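Local coordinates for hypothetical protein PA3008 (Pseudomonas aeruginosa, PDB 1OFU) that belongs to the SOS system as the cell division inhibitor SulA and probably binds FtsZ, blocking its polymerisation and so Z-ring assembly, at residues Ile39-Ser44 with Val88-Pro93; Glu77-Gly82 with Gly109-Leu114. One frame throughout, in Å; residues are numbered along the deposited sequence.

Interaction 1 of 2, residues Ile39-Ser44 with Val88-Pro93; sequences IAPPAS and VSWLEP
At the C-terminal edge of the parallel sheet, where strands 35-39 and 84-89 run out side by side, Ile39 and Val88 make the last direct backbone link before the chains part. Ile39 N donates to Val88 O over 2.8 Å, with 173° at the hydrogen. One step further on a water fills in: it donates to Ile39 O at 2.6 Å and accepts from Trp90 N at 2.9 Å, so both backbone groups are satisfied although the strands no longer meet.

Beyond the water, the indole of Trp90 carries the contact. Two successive prolines of the other loop lie over the same ring face. Pro41 CB sits 3.6 Å from the centroid of the six-membered ring, and Pro42 CD 3.5 Å from that of the five-membered ring, both close to the ring normal: a pair of CH-pi contacts. The backbone joins in, Pro41 CA coming within 3.5 Å of Trp90 CE3. On the opposite face Val88 CG1 stands 3.3 Å above the indole plane, offset toward the rim, so each face has a contact. Leu38 and Ile116, from the two flanking strands, also touch it. Strand 35-39 leads to 60-63, strand 84-89 to 112-118 on the other side: a topological switch point of a parallel alpha/beta sheet, often the place of a binding cleft, here with the Trp90 indole packed between the diverging chains.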
ATOM      1  N   ILE D  39     -17.376  -1.694   9.294  1.00 39.61           N
ATOM      2  CA  ILE D  39     -18.673  -1.505   9.920  1.00 38.43           C
ATOM      3  C   ILE D  39     -19.108  -0.061  10.101  1.00 41.91           C
ATOM      4  O   ILE D  39     -18.477   0.719  10.820  1.00 40.64           O
ATOM      5  CB  ILE D  39     -18.728  -2.244  11.264  1.00 42.12           C
ATOM      6  CG1 ILE D  39     -18.615  -3.750  10.996  1.00 43.84           C
ATOM      7  CG2 ILE D  39     -20.011  -1.886  12.012  1.00 41.52           C
ATOM      8  CD1 ILE D  39     -18.851  -4.628  12.185  1.00 53.39           C
ATOM      9  N   ALA D  40     -20.204   0.279   9.428  1.00 40.87           N
ATOM     10  CA  ALA D  40     -20.787   1.611   9.481  1.00 39.78           C
ATOM     11  C   ALA D  40     -19.766   2.723   9.272  1.00 40.37           C
ATOM     12  O   ALA D  40     -19.641   3.622  10.101  1.00 40.17           O
ATOM     13  CB  ALA D  40     -21.512   1.808  10.815  1.00 36.69           C
ATOM     14  N   PRO D  41     -19.012   2.671   8.163  1.00 41.13           N
ATOM     15  CA  PRO D  41     -18.019   3.717   7.903  1.00 40.82           C
ATOM     16  C   PRO D  41     -18.754   5.008   7.564  1.00 41.71           C
ATOM     17  O   PRO D  41     -19.932   4.978   7.222  1.00 43.47           O
ATOM     18  CB  PRO D  41     -17.247   3.165   6.714  1.00 39.43           C
ATOM     19  CG  PRO D  41     -18.306   2.420   5.966  1.00 42.10           C
ATOM     20  CD  PRO D  41     -19.015   1.675   7.077  1.00 40.95           C
ATOM     21  N   PRO D  42     -18.073   6.158   7.657  1.00 42.87           N
ATOM     22  CA  PRO D  42     -18.729   7.429   7.342  1.00 41.03           C
ATOM     23  C   PRO D  42     -19.231   7.502   5.898  1.00 42.42           C
ATOM     24  O   PRO D  42     -18.722   6.807   5.013  1.00 40.57           O
ATOM     25  CB  PRO D  42     -17.646   8.462   7.649  1.00 41.64           C
ATOM     26  CG  PRO D  42     -16.373   7.704   7.408  1.00 41.44           C
ATOM     27  CD  PRO D  42     -16.663   6.367   8.031  1.00 41.98           C
ATOM     28  N   ALA D  43     -20.232   8.348   5.679  1.00 41.09           N
ATOM     29  CA  ALA D  43     -20.849   8.523   4.368  1.00 39.78           C
ATOM     30  C   ALA D  43     -19.817   8.758   3.282  1.00 39.18           C
ATOM     31  O   ALA D  43     -20.031   8.418   2.123  1.00 39.85           O
ATOM     32  CB  ALA D  43     -21.839   9.688   4.412  1.00 40.94           C
ATOM     33  N   SER D  44     -18.694   9.347   3.666  1.00 36.31           N
ATOM     34  CA  SER D  44     -17.616   9.620   2.732  1.00 39.95           C
ATOM     35  C   SER D  44     -17.116   8.339   2.048  1.00 39.68           C
ATOM     36  O   SER D  44     -16.785   8.355   0.863  1.00 40.38           O
ATOM     37  CB  SER D  44     -16.458  10.299   3.471  1.00 40.86           C
ATOM     38  OG  SER D  44     -15.509  10.803   2.556  1.00 52.07           O
ATOM     39  N   VAL D  88     -13.140  -3.310  10.899  1.00 33.13           N
ATOM     40  CA  VAL D  88     -12.871  -1.893  11.062  1.00 31.05           C
ATOM     41  C   VAL D  88     -14.094  -1.094  11.482  1.00 34.12           C
ATOM     42  O   VAL D  88     -15.100  -1.035  10.770  1.00 32.35           O
ATOM     43  CB  VAL D  88     -12.318  -1.281   9.753  1.00 31.79           C
ATOM     44  CG1 VAL D  88     -11.901   0.174   9.992  1.00 33.06           C
ATOM     45  CG2 VAL D  88     -11.140  -2.114   9.246  1.00 29.96           C
ATOM     46  N   SER D  89     -13.979  -0.462  12.642  1.00 35.11           N
ATOM     47  CA  SER D  89     -15.046   0.351  13.202  1.00 37.03           C
ATOM     48  C   SER D  89     -14.683   1.818  13.074  1.00 36.73           C
ATOM     49  O   SER D  89     -13.507   2.170  12.918  1.00 33.68           O
ATOM     50  CB  SER D  89     -15.235   0.021  14.686  1.00 40.23           C
ATOM     51  OG  SER D  89     -15.351  -1.373  14.887  1.00 52.85           O
ATOM     52  N   TRP D  90     -15.700   2.665  13.137  1.00 35.44           N
ATOM     53  CA  TRP D  90     -15.523   4.110  13.068  1.00 37.94           C
ATOM     54  C   TRP D  90     -16.313   4.666  14.239  1.00 37.89           C
ATOM     55  O   TRP D  90     -17.222   5.472  14.066  1.00 39.10           O
ATOM     56  CB  TRP D  90     -16.071   4.665  11.750  1.00 36.47           C
ATOM     57  CG  TRP D  90     -15.084   4.618  10.631  1.00 41.05           C
ATOM     58  CD1 TRP D  90     -14.206   5.603  10.258  1.00 38.58           C
ATOM     59  CD2 TRP D  90     -14.839   3.512   9.758  1.00 38.83           C
ATOM     60  NE1 TRP D  90     -13.429   5.173   9.204  1.00 40.25           N
ATOM     61  CE2 TRP D  90     -13.797   3.893   8.878  1.00 41.01           C
ATOM     62  CE3 TRP D  90     -15.399   2.234   9.633  1.00 36.39           C
ATOM     63  CZ2 TRP D  90     -13.306   3.042   7.886  1.00 41.29           C
ATOM     64  CZ3 TRP D  90     -14.912   1.387   8.647  1.00 34.29           C
ATOM     65  CH2 TRP D  90     -13.875   1.796   7.784  1.00 41.41           C
ATOM     66  N   LEU D  91     -15.955   4.211  15.435  1.00 43.42           N
ATOM     67  CA  LEU D  91     -16.633   4.626  16.658  1.00 46.07           C
ATOM     68  C   LEU D  91     -15.956   5.755  17.441  1.00 48.45           C
ATOM     69  O   LEU D  91     -14.757   5.725  17.699  1.00 50.53           O
ATOM     70  CB  LEU D  91     -16.809   3.410  17.566  1.00 46.48           C
ATOM     71  CG  LEU D  91     -17.661   2.288  16.966  1.00 49.10           C
ATOM     72  CD1 LEU D  91     -17.606   1.049  17.852  1.00 51.05           C
ATOM     73  CD2 LEU D  91     -19.090   2.780  16.801  1.00 49.09           C
ATOM     74  N   GLU D  92     -16.752   6.748  17.814  1.00 51.81           N
ATOM     75  CA  GLU D  92     -16.283   7.887  18.586  1.00 58.77           C
ATOM     76  C   GLU D  92     -17.512   8.629  19.102  1.00 61.21           C
ATOM     77  O   GLU D  92     -18.350   9.086  18.323  1.00 60.99           O
ATOM     78  CB  GLU D  92     -15.415   8.812  17.725  1.00 61.82           C
ATOM     79  CG  GLU D  92     -16.114   9.393  16.507  1.00 72.96           C
ATOM     80  CD  GLU D  92     -15.163  10.144  15.589  1.00 78.77           C
ATOM     81  OE1 GLU D  92     -14.203   9.520  15.087  1.00 81.39           O
ATOM     82  OE2 GLU D  92     -15.375  11.356  15.364  1.00 82.08           O
ATOM     83  N   PRO D  93     -17.638   8.754  20.432  1.00 63.25           N
ATOM     84  CA  PRO D  93     -16.696   8.241  21.434  1.00 63.19           C
ATOM     85  C   PRO D  93     -16.674   6.722  21.567  1.00 63.14           C
ATOM     86  O   PRO D  93     -17.608   6.025  21.157  1.00 61.87           O
ATOM     87  CB  PRO D  93     -17.169   8.901  22.731  1.00 63.70           C
ATOM     88  CG  PRO D  93     -17.922  10.118  22.262  1.00 66.65           C
ATOM     89  CD  PRO D  93     -18.667   9.587  21.072  1.00 64.88           C
TER
HETATM   90  O   HOH W   1     -18.356   1.629  13.271  1.00 41.94           O

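Interaction 2 of 2, residues Glu77-Gly82 with Gly109-Leu114; sequences EALRLG and GQAQSL
Gly82 and Gly109 meet where two helices run out, their CA atoms 3.7 Å apart, and the closest contact is backbone to backbone. Gly109 CA directs a C-H at Leu79 O, 3.3 Å away and with 161° at the hydrogen. The same carbonyl oxygen accepts a backbone bond from Gly82 N, so it is engaged twice. Gly109 has no side chain, and the space one would fill is taken by Leu79 O and Gly82 CA; Gly82 CA in turn rests 3.5 Å from Gly109 O. Directly after Gly109, Gln110 turns with positive phi and closes helix 96-109 in a Schellman motif.

Side-chain packing comes from Leu79. Both methyls touch Ser113 CB, CD1 at 3.8 Å; CD2 also lies against a backbone carbonyl oxygen, 3.5 Å from Gln112 O, and more loosely reaches Ala111 CB.

Charged groups add a salt bridge within residues 77-82, from Arg80 NH2 to Glu77 OE1 at 2.7 Å, and Arg34, which donates hydrogen bonds to the carbonyl oxygens of Gly82, Gly109 and Gln110, tying the two turns together. Residues 78-82 belong to the FtsZ-binding region 78-83. Leu79 is further enclosed by Leu102, Ala105 and Ala106 of helix 96-109 and by Val87 of strand 84-89, so the C-terminal end of helix 68-80 is wedged against its neighbouring helix and strands 84-89 and 112-118.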
ATOM      1  N   GLU D  77     -19.843  -8.554  17.105  1.00 47.93           N
ATOM      2  CA  GLU D  77     -20.419  -9.759  16.527  1.00 50.30           C
ATOM      3  C   GLU D  77     -19.587 -10.279  15.358  1.00 49.36           C
ATOM      4  O   GLU D  77     -19.258 -11.465  15.301  1.00 47.75           O
ATOM      5  CB  GLU D  77     -21.853  -9.482  16.074  1.00 53.17           C
ATOM      6  CG  GLU D  77     -22.708 -10.723  16.007  1.00 62.77           C
ATOM      7  CD  GLU D  77     -22.769 -11.450  17.339  1.00 65.77           C
ATOM      8  OE1 GLU D  77     -23.235 -10.841  18.323  1.00 70.07           O
ATOM      9  OE2 GLU D  77     -22.347 -12.627  17.402  1.00 69.25           O
ATOM     10  N   ALA D  78     -19.247  -9.388  14.427  1.00 47.99           N
ATOM     11  CA  ALA D  78     -18.448  -9.763  13.264  1.00 44.75           C
ATOM     12  C   ALA D  78     -17.073 -10.279  13.693  1.00 45.19           C
ATOM     13  O   ALA D  78     -16.508 -11.171  13.061  1.00 47.04           O
ATOM     14  CB  ALA D  78     -18.297  -8.562  12.324  1.00 42.72           C
ATOM     15  N   LEU D  79     -16.526  -9.706  14.763  1.00 44.72           N
ATOM     16  CA  LEU D  79     -15.225 -10.143  15.272  1.00 48.26           C
ATOM     17  C   LEU D  79     -15.407 -11.526  15.877  1.00 46.96           C
ATOM     18  O   LEU D  79     -14.674 -12.467  15.574  1.00 46.31           O
ATOM     19  CB  LEU D  79     -14.726  -9.182  16.355  1.00 46.03           C
ATOM     20  CG  LEU D  79     -14.207  -7.820  15.887  1.00 46.49           C
ATOM     21  CD1 LEU D  79     -14.295  -6.814  17.018  1.00 45.28           C
ATOM     22  CD2 LEU D  79     -12.782  -7.969  15.396  1.00 41.64           C
ATOM     23  N   ARG D  80     -16.411 -11.619  16.738  1.00 48.37           N
ATOM     24  CA  ARG D  80     -16.772 -12.840  17.446  1.00 51.31           C
ATOM     25  C   ARG D  80     -16.915 -14.040  16.504  1.00 48.84           C
ATOM     26  O   ARG D  80     -16.342 -15.101  16.747  1.00 43.82           O
ATOM     27  CB  ARG D  80     -18.084 -12.580  18.181  1.00 54.14           C
ATOM     28  CG  ARG D  80     -18.486 -13.574  19.232  1.00 60.71           C
ATOM     29  CD  ARG D  80     -19.683 -13.003  19.967  1.00 64.70           C
ATOM     30  NE  ARG D  80     -19.357 -11.703  20.549  1.00 67.60           N
ATOM     31  CZ  ARG D  80     -20.229 -10.712  20.715  1.00 68.97           C
ATOM     32  NH1 ARG D  80     -19.837  -9.567  21.260  1.00 69.45           N
ATOM     33  NH2 ARG D  80     -21.487 -10.858  20.322  1.00 65.25           N
ATOM     34  N   LEU D  81     -17.683 -13.856  15.431  1.00 49.28           N
ATOM     35  CA  LEU D  81     -17.926 -14.908  14.445  1.00 46.44           C
ATOM     36  C   LEU D  81     -16.646 -15.401  13.789  1.00 47.02           C
ATOM     37  O   LEU D  81     -16.619 -16.478  13.189  1.00 43.99           O
ATOM     38  CB  LEU D  81     -18.898 -14.404  13.372  1.00 49.36           C
ATOM     39  CG  LEU D  81     -20.399 -14.412  13.682  1.00 47.69           C
ATOM     40  CD1 LEU D  81     -20.666 -14.022  15.117  1.00 54.35           C
ATOM     41  CD2 LEU D  81     -21.096 -13.465  12.730  1.00 48.36           C
ATOM     42  N   GLY D  82     -15.591 -14.598  13.889  1.00 47.28           N
ATOM     43  CA  GLY D  82     -14.303 -14.976  13.332  1.00 42.40           C
ATOM     44  C   GLY D  82     -14.216 -15.201  11.837  1.00 42.54           C
ATOM     45  O   GLY D  82     -13.373 -15.970  11.367  1.00 41.99           O
ATOM     46  N   GLY D 109     -12.607 -14.450  18.031  1.00 50.87           N
ATOM     47  CA  GLY D 109     -12.583 -14.740  16.607  1.00 46.96           C
ATOM     48  C   GLY D 109     -11.203 -14.864  15.995  1.00 47.99           C
ATOM     49  O   GLY D 109     -11.081 -15.091  14.786  1.00 46.87           O
ATOM     50  N   GLN D 110     -10.163 -14.742  16.822  1.00 50.44           N
ATOM     51  CA  GLN D 110      -8.786 -14.812  16.339  1.00 49.12           C
ATOM     52  C   GLN D 110      -8.640 -13.782  15.231  1.00 46.99           C
ATOM     53  O   GLN D 110      -8.070 -14.059  14.172  1.00 44.36           O
ATOM     54  CB  GLN D 110      -8.454 -16.199  15.781  1.00 54.04           C
ATOM     55  CG  GLN D 110      -8.051 -17.235  16.820  1.00 67.57           C
ATOM     56  CD  GLN D 110      -9.233 -17.830  17.553  1.00 77.65           C
ATOM     57  OE1 GLN D 110     -10.082 -18.497  16.953  1.00 82.58           O
ATOM     58  NE2 GLN D 110      -9.297 -17.597  18.860  1.00 81.41           N
ATOM     59  N   ALA D 111      -9.164 -12.589  15.486  1.00 45.50           N
ATOM     60  CA  ALA D 111      -9.120 -11.519  14.496  1.00 45.89           C
ATOM     61  C   ALA D 111      -8.662 -10.193  15.094  1.00 46.89           C
ATOM     62  O   ALA D 111      -8.484 -10.072  16.307  1.00 48.26           O
ATOM     63  CB  ALA D 111     -10.493 -11.361  13.871  1.00 39.34           C
ATOM     64  N   GLN D 112      -8.495  -9.193  14.232  1.00 47.04           N
ATOM     65  CA  GLN D 112      -8.055  -7.876  14.670  1.00 44.08           C
ATOM     66  C   GLN D 112      -9.171  -6.847  14.661  1.00 43.11           C
ATOM     67  O   GLN D 112      -9.925  -6.737  13.697  1.00 41.76           O
ATOM     68  CB  GLN D 112      -6.916  -7.371  13.782  1.00 43.57           C
ATOM     69  CG  GLN D 112      -5.604  -8.127  13.919  1.00 45.41           C
ATOM     70  CD  GLN D 112      -5.094  -8.167  15.351  1.00 46.79           C
ATOM     71  OE1 GLN D 112      -5.278  -7.219  16.122  1.00 44.31           O
ATOM     72  NE2 GLN D 112      -4.435  -9.262  15.708  1.00 44.29           N
ATOM     73  N   SER D 113      -9.279  -6.097  15.748  1.00 40.61           N
ATOM     74  CA  SER D 113     -10.281  -5.048  15.835  1.00 40.19           C
ATOM     75  C   SER D 113      -9.539  -3.725  15.609  1.00 43.14           C
ATOM     76  O   SER D 113      -8.566  -3.422  16.304  1.00 44.57           O
ATOM     77  CB  SER D 113     -10.947  -5.059  17.210  1.00 37.24           C
ATOM     78  OG  SER D 113     -11.757  -3.911  17.386  1.00 35.67           O
ATOM     79  N   LEU D 114      -9.983  -2.953  14.624  1.00 41.09           N
ATOM     80  CA  LEU D 114      -9.355  -1.675  14.317  1.00 37.25           C
ATOM     81  C   LEU D 114     -10.400  -0.576  14.281  1.00 39.15           C
ATOM     82  O   LEU D 114     -11.335  -0.622  13.479  1.00 37.62           O
ATOM     83  CB  LEU D 114      -8.635  -1.739  12.962  1.00 35.03           C
ATOM     84  CG  LEU D 114      -8.055  -0.428  12.400  1.00 41.09           C
ATOM     85  CD1 LEU D 114      -6.943   0.094  13.309  1.00 39.44           C
ATOM     86  CD2 LEU D 114      -7.515  -0.669  10.996  1.00 38.94           C
TER

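Overall arrangement
The two contacts lie on opposite sides of the chain's centre, their own centres 16 Å apart, and the sheet joins them. Strands 84-89 and 112-118 are neighbours there: Ser89 N lies 2.8 Å from Leu114 O, a probable hydrogen bond, and Val88 CG1 packs against the same oxygen. A second link runs through helix 68-80, with Ile39 CD1 4.0 Å from Ala78 CB. Interaction 1 borders an FtsZ-binding region and interaction 2 overlaps one: Ala40 and Pro41 touch Ala65 and Gln64 of region 64-66, whereas interaction 2 includes most of region 78-83. The two contacts thus lie next to or within two of the FtsZ-binding regions.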